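Local coordinates for protein vanadium-dependent haloperoxidase (Zobellia galactanivorans, PDB 4USZ) that probably oxidises halides, iodide in particular, with hydrogen peroxide, using a bound vanadate ion as its cofactor, at residues P188-P193 with R334-R339; D267-V272 with Q357-P362; M293-I298 with D391-P396. One frame throughout, in Å; residues are numbered along the deposited sequence.

In the fold
Interactions 1 and 2 lie on the same side of the chain's centre, their own centres about 15 Å apart, and both reach the vanadate: Arg339 of interaction 1 bonds to it, while Pro359 and Phe361 of interaction 2 pack against it. They also touch each other, Arg339 NE lying 2.9 Å from Phe361 O in a probable hydrogen bond. Interaction 3 is about 20 Å from interaction 2 and about 33 Å from interaction 1, centre to centre. It meets interaction 2 where Cys268 SG packs 3.2 Å from Glu394 OE2, but does not touch interaction 1, whose nearest atoms are about 16 Å away. Along the chain the segments of the three contacts alternate.

Interaction 1: residues P188-P193 with R334-R339; sequences PGRWQP and RSNLIR. With VO4 (vanadate ion), chain B.
Trp191 N donates a hydrogen bond to Asn336 O at 2.8 Å, arriving well above the carbonyl plane. Ile338 N donates one to Gly189 O at 3.2 Å, and this donor too is tilted from the carbonyl plane. Between them Arg190 CA makes a CH...O contact with Asn336 O, so that one oxygen is approached by two neighbouring residues. The pattern is a single beta bridge pairing Arg190 with Leu337, formed just where the chain leaves helix 307-335 with positive phi at Asn336. A water lengthens the polar seam, donating to Gln192 O and accepting from Arg339 N at 3.0 Å.

Van der Waals contacts fill in around the bridge. Ile338 lies along the 188-190 backbone, its CB 3.4 Å from Gly189 O and its CD1 near the carbonyl oxygens of Pro188 and Arg190. Trp191 has CG turned anti to its own N (chi1 -178°), which carries the indole alongside Leu337 O and Arg339. There Arg339 CG meets the indole edge in plane, 3.8 Å from Trp191 NE1, while the guanidinium and ring planes stand 65° apart. Phe181 packs against the same indole.

The charged ends go separate ways. Arg190 reaches out extended beside Asn336, and its NH2 bonds to Thr182 O. Arg339, bent at chi2 (-84°), presents the guanidinium edge to the vanadate: NH1 and NH2 both donate to O1, at 2.7 and 2.8 Å. Lys332, Arg418 and His424 are among the other residues hydrogen-bonded to the vanadate. Arg339 NH1 also bonds to Ile423 O and NE to Phe361 O, which helps fix the orientation of the guanidinium.

Interaction 2: residues D267-V272 with Q357-P362; sequences DCNPYV and QTPPFP. With VO4 (vanadate ion), chain B.
Tyr271 and Pro360 make the closest apolar touch: the two side chains cross at about a right angle, Pro360 CD 3.7 Å from Tyr271 CD2. At the other end Gln357 crosses Val272 obliquely, its amide oxygen OE1 3.7 Å from Val272 CA. That oxygen accepts a hydrogen bond from Ser273 N, so the extended Gln357 chain reaches past Val272 to the next residue's backbone.

Between these two touches the polar link runs through water. Asn269 ND2 donates to two waters. The first, 3.1 Å from Asn269 ND2, donates hydrogen bonds to Asp267 OD2 and Gln357 O; the second, 2.9 Å from Asn269 ND2, donates to Thr358 O. The Asn269 amide therefore reaches the carbonyls of Gln357 and Thr358 through water, and ND2 packs 4.0 Å from Pro359 CA. With CG anti to the backbone N (chi1 175°), the amide also sends OD1 back to accept from Tyr271 N at 2.9 Å, from above its carbonyl plane. This Asx turn lies within the type I turn 269-272, which turns Tyr271 toward the partner loop and brings Val272 alongside Gln357.

Farther out, Pro360 sits at the centre of an inverse gamma turn, and Pro359 CG comes 3.2 Å from vanadate O1. Phe361 turns its ring edge to the same ion, CE1 being 3.5 Å from O2. Thus 357-362 forms part of the vanadate pocket wall, while 267-272 stands in the second shell, Asp267 holding Arg418 by a salt bridge and His368 by its carbonyl oxygen, both bonded to the vanadate, in the helical scaffold that vanadium haloperoxidases have in common with the PAP2 phosphatases.

Interaction 3: residues M293-I298 with D391-P396; sequences MGIAKI and DDTEVP
This is a van der Waals contact between one side of helix 288-302 and the turn that follows the short strand 389-391, made by methyl groups laid against a few polar side chains and a glycine. At its middle is Thr393 CG2. Thr393 CG2 rests 3.6 Å from Gly294 C on the helix backbone. Ile298 CD1 meets Thr393 CG2 at the same distance, the two side chains crossing at about a right angle. Because Gly294 has no side chain, the methyl can lie directly on the helix surface, and the CA atoms of Gly294 and Thr393 stand only 5.7 Å apart.

Ile298 reaches farther along the turn. Ile298 CG1 is anti to the carbonyl carbon (chi1 -75°), and the chain stretches on from there, which brings Ile298 CD1 to 3.9 Å from Asp391 CA and 3.5 Å from Asp392 OD1. One turn back, Ile295 passes across Asp391 at about a right angle, with Ile295 CD1 3.8 Å from Asp391 OD2. That carboxylate oxygen is directed to His291, whose NE2 hydrogen-bonds to it, so the isoleucine flanks a polar pair. Within the turn, Asp391 OD1 accepts from Thr393 N, an Asx turn, although OD1 is modelled too close to the Thr393 methyl, so the placing of this pair is less sure. The next bond, Val395 N to Asp392 O at 3.2 Å, closes a type I turn.

Around the contact, Asp391 pairs its backbone with Arg402 in the small antiparallel sheet of strands 389-391 and 402-404. Helix 259-267 adjoins it as well, Trp266 touching Ile295 and Phe265 touching Asp391. Met293 and Ala296 face helix 307-335, and Met293 also meets helix 59-80.

Interaction 1: residues P188-P193 with R334-R339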
loop_
_atom_site.group_PDB
_atom_site.type_symbol
_atom_site.label_atom_id
_atom_site.label_comp_id
_atom_site.label_asym_id
_atom_site.label_seq_id
_atom_site.Cartn_x
_atom_site.Cartn_y
_atom_site.Cartn_z
ATOM N N PRO A 188 11.261 8.636 -28.296
ATOM C CA PRO A 188 11.424 7.195 -28.543
ATOM C C PRO A 188 11.344 6.277 -27.291
ATOM O O PRO A 188 10.636 5.240 -27.351
ATOM C CB PRO A 188 12.786 7.115 -29.199
ATOM C CG PRO A 188 13.549 8.245 -28.555
ATOM C CD PRO A 188 12.549 9.355 -28.344
ATOM N N GLY A 189 12.029 6.632 -26.189
ATOM C CA GLY A 189 11.952 5.832 -24.955
ATOM C C GLY A 189 10.838 6.228 -23.980
ATOM O O GLY A 189 10.760 5.709 -22.885
ATOM N N ARG A 190 9.976 7.151 -24.373
ATOM C CA ARG A 190 8.907 7.603 -23.503
ATOM C C ARG A 190 7.738 6.619 -23.353
ATOM O O ARG A 190 7.261 5.996 -24.302
ATOM C CB ARG A 190 8.426 8.975 -23.914
ATOM C CG ARG A 190 7.611 9.701 -22.868
ATOM C CD ARG A 190 7.046 10.995 -23.486
ATOM N NE ARG A 190 6.011 11.706 -22.686
ATOM C CZ ARG A 190 6.221 12.443 -21.582
ATOM N NH1 ARG A 190 7.421 12.555 -21.042
ATOM N NH2 ARG A 190 5.193 13.036 -20.984
ATOM N N TRP A 191 7.252 6.502 -22.131
ATOM C CA TRP A 191 6.114 5.632 -21.847
ATOM C C TRP A 191 4.889 5.876 -22.699
ATOM O O TRP A 191 4.553 7.051 -22.922
ATOM C CB TRP A 191 5.761 5.678 -20.352
ATOM C CG TRP A 191 4.611 4.728 -20.066
ATOM C CD1 TRP A 191 4.674 3.335 -19.886
ATOM C CD2 TRP A 191 3.201 5.091 -19.953
ATOM N NE1 TRP A 191 3.403 2.846 -19.667
ATOM C CE2 TRP A 191 2.475 3.862 -19.705
ATOM C CE3 TRP A 191 2.483 6.298 -20.043
ATOM C CZ2 TRP A 191 1.087 3.844 -19.545
ATOM C CZ3 TRP A 191 1.096 6.257 -19.904
ATOM C CH2 TRP A 191 0.420 5.056 -19.654
ATOM N N GLN A 192 4.312 4.778 -23.251
ATOM C CA GLN A 192 3.015 4.805 -23.974
ATOM C C GLN A 192 2.032 3.900 -23.294
ATOM O O GLN A 192 2.416 2.800 -22.870
ATOM C CB GLN A 192 3.162 4.208 -25.386
ATOM C CG GLN A 192 4.167 4.926 -26.194
ATOM C CD GLN A 192 4.256 4.372 -27.585
ATOM O OE1 GLN A 192 3.400 3.594 -28.027
ATOM N NE2 GLN A 192 5.310 4.775 -28.295
ATOM N N PRO A 193 0.736 4.246 -23.321
ATOM C CA PRO A 193 -0.341 3.318 -22.954
ATOM C C PRO A 193 -0.228 1.967 -23.696
ATOM O O PRO A 193 0.222 1.930 -24.822
ATOM C CB PRO A 193 -1.601 4.111 -23.388
ATOM C CG PRO A 193 -1.174 5.557 -23.070
ATOM C CD PRO A 193 0.191 5.579 -23.695
ATOM N N ARG A 334 9.466 10.787 -13.382
ATOM C CA ARG A 334 10.651 11.514 -13.756
ATOM C C ARG A 334 11.272 10.798 -15.014
ATOM O O ARG A 334 11.571 11.432 -15.958
ATOM C CB ARG A 334 11.663 11.526 -12.576
ATOM C CG ARG A 334 13.114 11.997 -12.923
ATOM C CD ARG A 334 14.043 11.977 -11.698
ATOM N NE ARG A 334 13.531 12.892 -10.698
ATOM C CZ ARG A 334 12.882 12.487 -9.592
ATOM N NH1 ARG A 334 12.687 11.199 -9.349
ATOM N NH2 ARG A 334 12.335 13.406 -8.778
ATOM N N SER A 335 11.584 9.518 -14.927
ATOM C CA SER A 335 12.195 8.746 -16.032
ATOM C C SER A 335 11.151 8.432 -17.194
ATOM O O SER A 335 11.521 8.241 -18.361
ATOM C CB SER A 335 12.804 7.445 -15.424
ATOM O OG SER A 335 11.763 6.633 -14.758
ATOM N N ASN A 336 9.851 8.403 -16.883
ATOM C CA ASN A 336 8.822 8.189 -17.869
ATOM C C ASN A 336 9.115 7.040 -18.838
ATOM O O ASN A 336 9.046 7.234 -20.054
ATOM C CB ASN A 336 8.607 9.496 -18.673
ATOM C CG ASN A 336 8.180 10.631 -17.754
ATOM O OD1 ASN A 336 8.847 11.673 -17.667
ATOM N ND2 ASN A 336 7.092 10.407 -17.014
ATOM N N LEU A 337 9.519 5.884 -18.310
ATOM C CA LEU A 337 10.135 4.850 -19.185
ATOM C C LEU A 337 9.101 3.900 -19.763
ATOM O O LEU A 337 8.225 3.400 -19.055
ATOM C CB LEU A 337 11.247 4.086 -18.419
ATOM C CG LEU A 337 12.066 3.107 -19.287
ATOM C CD1 LEU A 337 12.831 3.957 -20.302
ATOM C CD2 LEU A 337 13.122 2.417 -18.433
ATOM N N ILE A 338 9.300 3.586 -21.050
ATOM C CA ILE A 338 8.458 2.709 -21.850
ATOM C C ILE A 338 8.468 1.272 -21.289
ATOM O O ILE A 338 9.533 0.769 -20.847
ATOM C CB ILE A 338 8.970 2.805 -23.314
ATOM C CG1 ILE A 338 7.977 2.186 -24.279
ATOM C CG2 ILE A 338 10.428 2.243 -23.474
ATOM C CD1 ILE A 338 8.276 2.568 -25.771
ATOM N N ARG A 339 7.319 0.592 -21.274
ATOM C CA ARG A 339 7.259 -0.776 -20.717
ATOM C C ARG A 339 7.756 -1.772 -21.776
ATOM O O ARG A 339 7.716 -1.475 -23.011
ATOM C CB ARG A 339 5.817 -1.115 -20.392
ATOM C CG ARG A 339 5.282 -0.368 -19.186
ATOM C CD ARG A 339 5.678 -1.098 -17.852
ATOM N NE ARG A 339 5.111 -0.430 -16.676
ATOM C CZ ARG A 339 4.892 -1.025 -15.509
ATOM N NH1 ARG A 339 5.243 -2.333 -15.340
ATOM N NH2 ARG A 339 4.377 -0.335 -14.466
HETATM V V VO4 B . 4.866 -2.135 -11.162
HETATM O O1 VO4 B . 4.236 -2.609 -12.831
HETATM O O2 VO4 B . 3.432 -1.921 -9.979
HETATM O O3 VO4 B . 5.817 -3.459 -10.284
HETATM O O4 VO4 B . 5.719 -0.510 -11.077
HETATM O O HOH W 1 4.920 1.456 -22.762
#

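Interaction 2: residues D267-V272 with Q357-P362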
loop_
_atom_site.group_PDB
_atom_site.type_symbol
_atom_site.label_atom_id
_atom_site.label_comp_id
_atom_site.label_asym_id
_atom_site.label_seq_id
_atom_site.Cartn_x
_atom_site.Cartn_y
_atom_site.Cartn_z
ATOM N N ASP A 267 0.553 -10.314 -8.737
ATOM C CA ASP A 267 0.208 -9.337 -9.775
ATOM C C ASP A 267 -0.597 -8.131 -9.226
ATOM O O ASP A 267 -0.194 -6.939 -9.371
ATOM C CB ASP A 267 -0.520 -9.976 -10.943
ATOM C CG ASP A 267 -0.743 -8.961 -12.073
ATOM O OD1 ASP A 267 0.113 -8.047 -12.206
ATOM O OD2 ASP A 267 -1.768 -9.021 -12.762
ATOM N N CYS A 268 -1.742 -8.398 -8.600
ATOM C CA CYS A 268 -2.375 -7.273 -7.788
ATOM C C CYS A 268 -2.642 -6.009 -8.606
ATOM O O CYS A 268 -2.352 -4.824 -8.191
ATOM C CB CYS A 268 -1.504 -6.974 -6.494
ATOM S SG CYS A 268 -1.471 -8.437 -5.388
ATOM N N ASN A 269 -3.195 -6.269 -9.796
ATOM C CA ASN A 269 -3.408 -5.220 -10.757
ATOM C C ASN A 269 -4.914 -5.084 -10.964
ATOM O O ASN A 269 -5.492 -5.918 -11.676
ATOM C CB ASN A 269 -2.768 -5.558 -12.141
ATOM C CG ASN A 269 -3.097 -4.495 -13.188
ATOM O OD1 ASN A 269 -3.664 -3.439 -12.852
ATOM N ND2 ASN A 269 -2.733 -4.741 -14.444
ATOM N N PRO A 270 -5.547 -4.022 -10.410
ATOM C CA PRO A 270 -7.040 -3.904 -10.587
ATOM C C PRO A 270 -7.519 -3.642 -12.029
ATOM O O PRO A 270 -8.723 -3.736 -12.304
ATOM C CB PRO A 270 -7.439 -2.741 -9.692
ATOM C CG PRO A 270 -6.162 -2.086 -9.226
ATOM C CD PRO A 270 -4.965 -2.910 -9.608
ATOM N N TYR A 271 -6.587 -3.362 -12.940
ATOM C CA TYR A 271 -6.993 -2.978 -14.319
ATOM C C TYR A 271 -6.922 -4.157 -15.276
ATOM O O TYR A 271 -7.144 -3.963 -16.413
ATOM C CB TYR A 271 -6.163 -1.796 -14.871
ATOM C CG TYR A 271 -6.132 -0.649 -13.876
ATOM C CD1 TYR A 271 -7.270 0.159 -13.696
ATOM C CD2 TYR A 271 -5.016 -0.449 -13.011
ATOM C CE1 TYR A 271 -7.275 1.199 -12.740
ATOM C CE2 TYR A 271 -5.015 0.597 -12.065
ATOM C CZ TYR A 271 -6.142 1.416 -11.951
ATOM O OH TYR A 271 -6.232 2.447 -11.053
ATOM N N VAL A 272 -6.602 -5.363 -14.838
ATOM C CA VAL A 272 -6.715 -6.518 -15.772
ATOM C C VAL A 272 -8.048 -6.551 -16.567
ATOM O O VAL A 272 -9.113 -6.432 -15.963
ATOM C CB VAL A 272 -6.437 -7.854 -15.080
ATOM C CG1 VAL A 272 -6.367 -8.981 -16.133
ATOM C CG2 VAL A 272 -5.106 -7.757 -14.384
ATOM N N GLN A 357 -0.644 -8.932 -18.045
ATOM C CA GLN A 357 -1.000 -7.674 -18.710
ATOM C C GLN A 357 -0.202 -6.497 -18.130
ATOM O O GLN A 357 -0.039 -6.407 -16.928
ATOM C CB GLN A 357 -2.480 -7.364 -18.605
ATOM C CG GLN A 357 -3.273 -8.229 -19.584
ATOM C CD GLN A 357 -4.763 -7.828 -19.736
ATOM O OE1 GLN A 357 -5.251 -6.809 -19.187
ATOM N NE2 GLN A 357 -5.497 -8.643 -20.512
ATOM N N THR A 358 0.265 -5.595 -18.961
ATOM C CA THR A 358 1.101 -4.553 -18.458
ATOM C C THR A 358 0.284 -3.456 -17.699
ATOM O O THR A 358 -0.736 -3.039 -18.155
ATOM C CB THR A 358 1.871 -3.874 -19.614
ATOM O OG1 THR A 358 2.627 -4.886 -20.324
ATOM C CG2 THR A 358 2.860 -2.794 -19.025
ATOM N N PRO A 359 0.748 -3.009 -16.538
ATOM C CA PRO A 359 -0.076 -2.041 -15.766
ATOM C C PRO A 359 -0.002 -0.705 -16.427
ATOM O O PRO A 359 1.031 -0.439 -17.079
ATOM C CB PRO A 359 0.613 -1.994 -14.375
ATOM C CG PRO A 359 1.488 -3.190 -14.339
ATOM C CD PRO A 359 1.887 -3.545 -15.785
ATOM N N PRO A 360 -1.049 0.156 -16.268
ATOM C CA PRO A 360 -1.030 1.398 -17.074
ATOM C C PRO A 360 -0.237 2.538 -16.398
ATOM O O PRO A 360 -0.831 3.548 -15.975
ATOM C CB PRO A 360 -2.556 1.780 -17.198
ATOM C CG PRO A 360 -3.117 1.287 -15.881
ATOM C CD PRO A 360 -2.365 -0.043 -15.616
ATOM N N PHE A 361 1.083 2.364 -16.296
ATOM C CA PHE A 361 1.940 3.437 -15.856
ATOM C C PHE A 361 3.405 3.224 -16.178
ATOM O O PHE A 361 3.811 2.099 -16.465
ATOM C CB PHE A 361 1.735 3.780 -14.344
ATOM C CG PHE A 361 1.504 2.601 -13.441
ATOM C CD1 PHE A 361 2.628 1.889 -12.908
ATOM C CD2 PHE A 361 0.236 2.162 -13.135
ATOM C CE1 PHE A 361 2.439 0.779 -12.030
ATOM C CE2 PHE A 361 0.019 1.046 -12.296
ATOM C CZ PHE A 361 1.137 0.344 -11.739
ATOM N N PRO A 362 4.225 4.290 -16.092
ATOM C CA PRO A 362 5.609 4.051 -16.554
ATOM C C PRO A 362 6.408 3.014 -15.728
ATOM O O PRO A 362 5.974 2.591 -14.615
ATOM C CB PRO A 362 6.265 5.474 -16.450
ATOM C CG PRO A 362 5.081 6.371 -16.618
ATOM C CD PRO A 362 3.990 5.717 -15.789
HETATM V V VO4 B . 4.866 -2.135 -11.162
HETATM O O1 VO4 B . 4.236 -2.609 -12.831
HETATM O O2 VO4 B . 3.432 -1.921 -9.979
HETATM O O3 VO4 B . 5.817 -3.459 -10.284
HETATM O O4 VO4 B . 5.719 -0.510 -11.077
HETATM O O HOH W 2 -1.820 -7.621 -14.981
HETATM O O HOH W 3 -3.239 -3.240 -16.888
#

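Interaction 3: residues M293-I298 with D391-P396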
loop_
_atom_site.group_PDB
_atom_site.type_symbol
_atom_site.label_atom_id
_atom_site.label_comp_id
_atom_site.label_asym_id
_atom_site.label_seq_id
_atom_site.Cartn_x
_atom_site.Cartn_y
_atom_site.Cartn_z
ATOM N N MET A 293 -1.001 -5.114 3.682
ATOM C CA MET A 293 -1.823 -4.936 4.865
ATOM C C MET A 293 -2.299 -6.335 5.285
ATOM O O MET A 293 -2.409 -6.625 6.489
ATOM C CB MET A 293 -3.014 -3.962 4.634
ATOM C CG MET A 293 -2.700 -2.488 4.433
ATOM S SD MET A 293 -1.653 -1.767 5.720
ATOM C CE MET A 293 -2.981 -1.613 6.917
ATOM N N GLY A 294 -2.673 -7.164 4.318
ATOM C CA GLY A 294 -3.164 -8.532 4.660
ATOM C C GLY A 294 -2.043 -9.328 5.334
ATOM O O GLY A 294 -2.277 -10.007 6.363
ATOM N N ILE A 295 -0.822 -9.191 4.814
ATOM C CA ILE A 295 0.381 -9.830 5.471
ATOM C C ILE A 295 0.638 -9.278 6.911
ATOM O O ILE A 295 0.918 -10.057 7.811
ATOM C CB ILE A 295 1.641 -9.711 4.605
ATOM C CG1 ILE A 295 1.385 -10.536 3.329
ATOM C CG2 ILE A 295 2.969 -10.126 5.354
ATOM C CD1 ILE A 295 2.537 -10.324 2.385
ATOM N N ALA A 296 0.538 -7.951 7.101
ATOM C CA ALA A 296 0.647 -7.398 8.441
ATOM C C ALA A 296 -0.424 -8.020 9.365
ATOM O O ALA A 296 -0.110 -8.348 10.541
ATOM C CB ALA A 296 0.482 -5.848 8.399
ATOM N N LYS A 297 -1.664 -8.196 8.846
ATOM C CA LYS A 297 -2.755 -8.773 9.653
ATOM C C LYS A 297 -2.393 -10.239 10.019
ATOM O O LYS A 297 -2.595 -10.681 11.139
ATOM C CB LYS A 297 -4.137 -8.769 8.924
ATOM C CG LYS A 297 -5.207 -9.690 9.594
ATOM C CD LYS A 297 -6.591 -9.535 8.916
ATOM C CE LYS A 297 -6.529 -10.140 7.514
ATOM N NZ LYS A 297 -7.814 -10.009 6.823
ATOM N N ILE A 298 -1.861 -10.999 9.061
ATOM C CA ILE A 298 -1.529 -12.386 9.307
ATOM C C ILE A 298 -0.485 -12.509 10.451
ATOM O O ILE A 298 -0.580 -13.397 11.368
ATOM C CB ILE A 298 -1.045 -13.025 7.984
ATOM C CG1 ILE A 298 -2.245 -13.302 7.037
ATOM C CG2 ILE A 298 -0.306 -14.283 8.252
ATOM C CD1 ILE A 298 -1.720 -13.529 5.613
ATOM N N ASP A 391 0.550 -17.123 3.530
ATOM C CA ASP A 391 -0.135 -15.952 2.969
ATOM C C ASP A 391 -1.371 -16.437 2.284
ATOM O O ASP A 391 -1.294 -16.921 1.184
ATOM C CB ASP A 391 0.829 -15.225 2.008
ATOM C CG ASP A 391 0.246 -13.948 1.397
ATOM O OD1 ASP A 391 -0.921 -13.618 1.619
ATOM O OD2 ASP A 391 0.956 -13.261 0.643
ATOM N N ASP A 392 -2.510 -16.288 2.955
ATOM C CA ASP A 392 -3.751 -16.589 2.375
ATOM C C ASP A 392 -4.474 -15.336 1.904
ATOM O O ASP A 392 -5.649 -15.395 1.642
ATOM C CB ASP A 392 -4.605 -17.406 3.366
ATOM C CG ASP A 392 -5.066 -16.601 4.576
ATOM O OD1 ASP A 392 -4.572 -15.439 4.862
ATOM O OD2 ASP A 392 -5.969 -17.191 5.272
ATOM N N THR A 393 -3.789 -14.196 1.737
ATOM C CA THR A 393 -4.517 -12.962 1.415
ATOM C C THR A 393 -5.264 -13.008 0.040
ATOM O O THR A 393 -6.268 -12.272 -0.157
ATOM C CB THR A 393 -3.573 -11.763 1.385
ATOM O OG1 THR A 393 -2.660 -12.015 0.319
ATOM C CG2 THR A 393 -2.773 -11.691 2.651
ATOM N N GLU A 394 -4.780 -13.851 -0.861
ATOM C CA GLU A 394 -5.246 -13.914 -2.269
ATOM C C GLU A 394 -6.292 -15.057 -2.440
ATOM O O GLU A 394 -6.740 -15.321 -3.559
ATOM C CB GLU A 394 -4.076 -14.209 -3.247
ATOM C CG GLU A 394 -2.845 -13.231 -3.379
ATOM C CD GLU A 394 -3.144 -11.846 -3.960
ATOM O OE1 GLU A 394 -4.016 -11.740 -4.826
ATOM O OE2 GLU A 394 -2.511 -10.836 -3.542
ATOM N N VAL A 395 -6.641 -15.744 -1.351
ATOM C CA VAL A 395 -7.524 -16.897 -1.470
ATOM C C VAL A 395 -8.882 -16.416 -1.927
ATOM O O VAL A 395 -9.382 -17.013 -2.867
ATOM C CB VAL A 395 -7.455 -17.845 -0.231
ATOM C CG1 VAL A 395 -8.611 -18.879 -0.170
ATOM C CG2 VAL A 395 -6.121 -18.609 -0.289
ATOM N N PRO A 396 -9.427 -15.297 -1.359
ATOM C CA PRO A 396 -10.713 -14.764 -1.843
ATOM C C PRO A 396 -10.650 -14.100 -3.243
ATOM O O PRO A 396 -11.702 -13.717 -3.756
ATOM C CB PRO A 396 -11.095 -13.713 -0.793
ATOM C CG PRO A 396 -10.099 -13.883 0.311
ATOM C CD PRO A 396 -8.862 -14.374 -0.364
#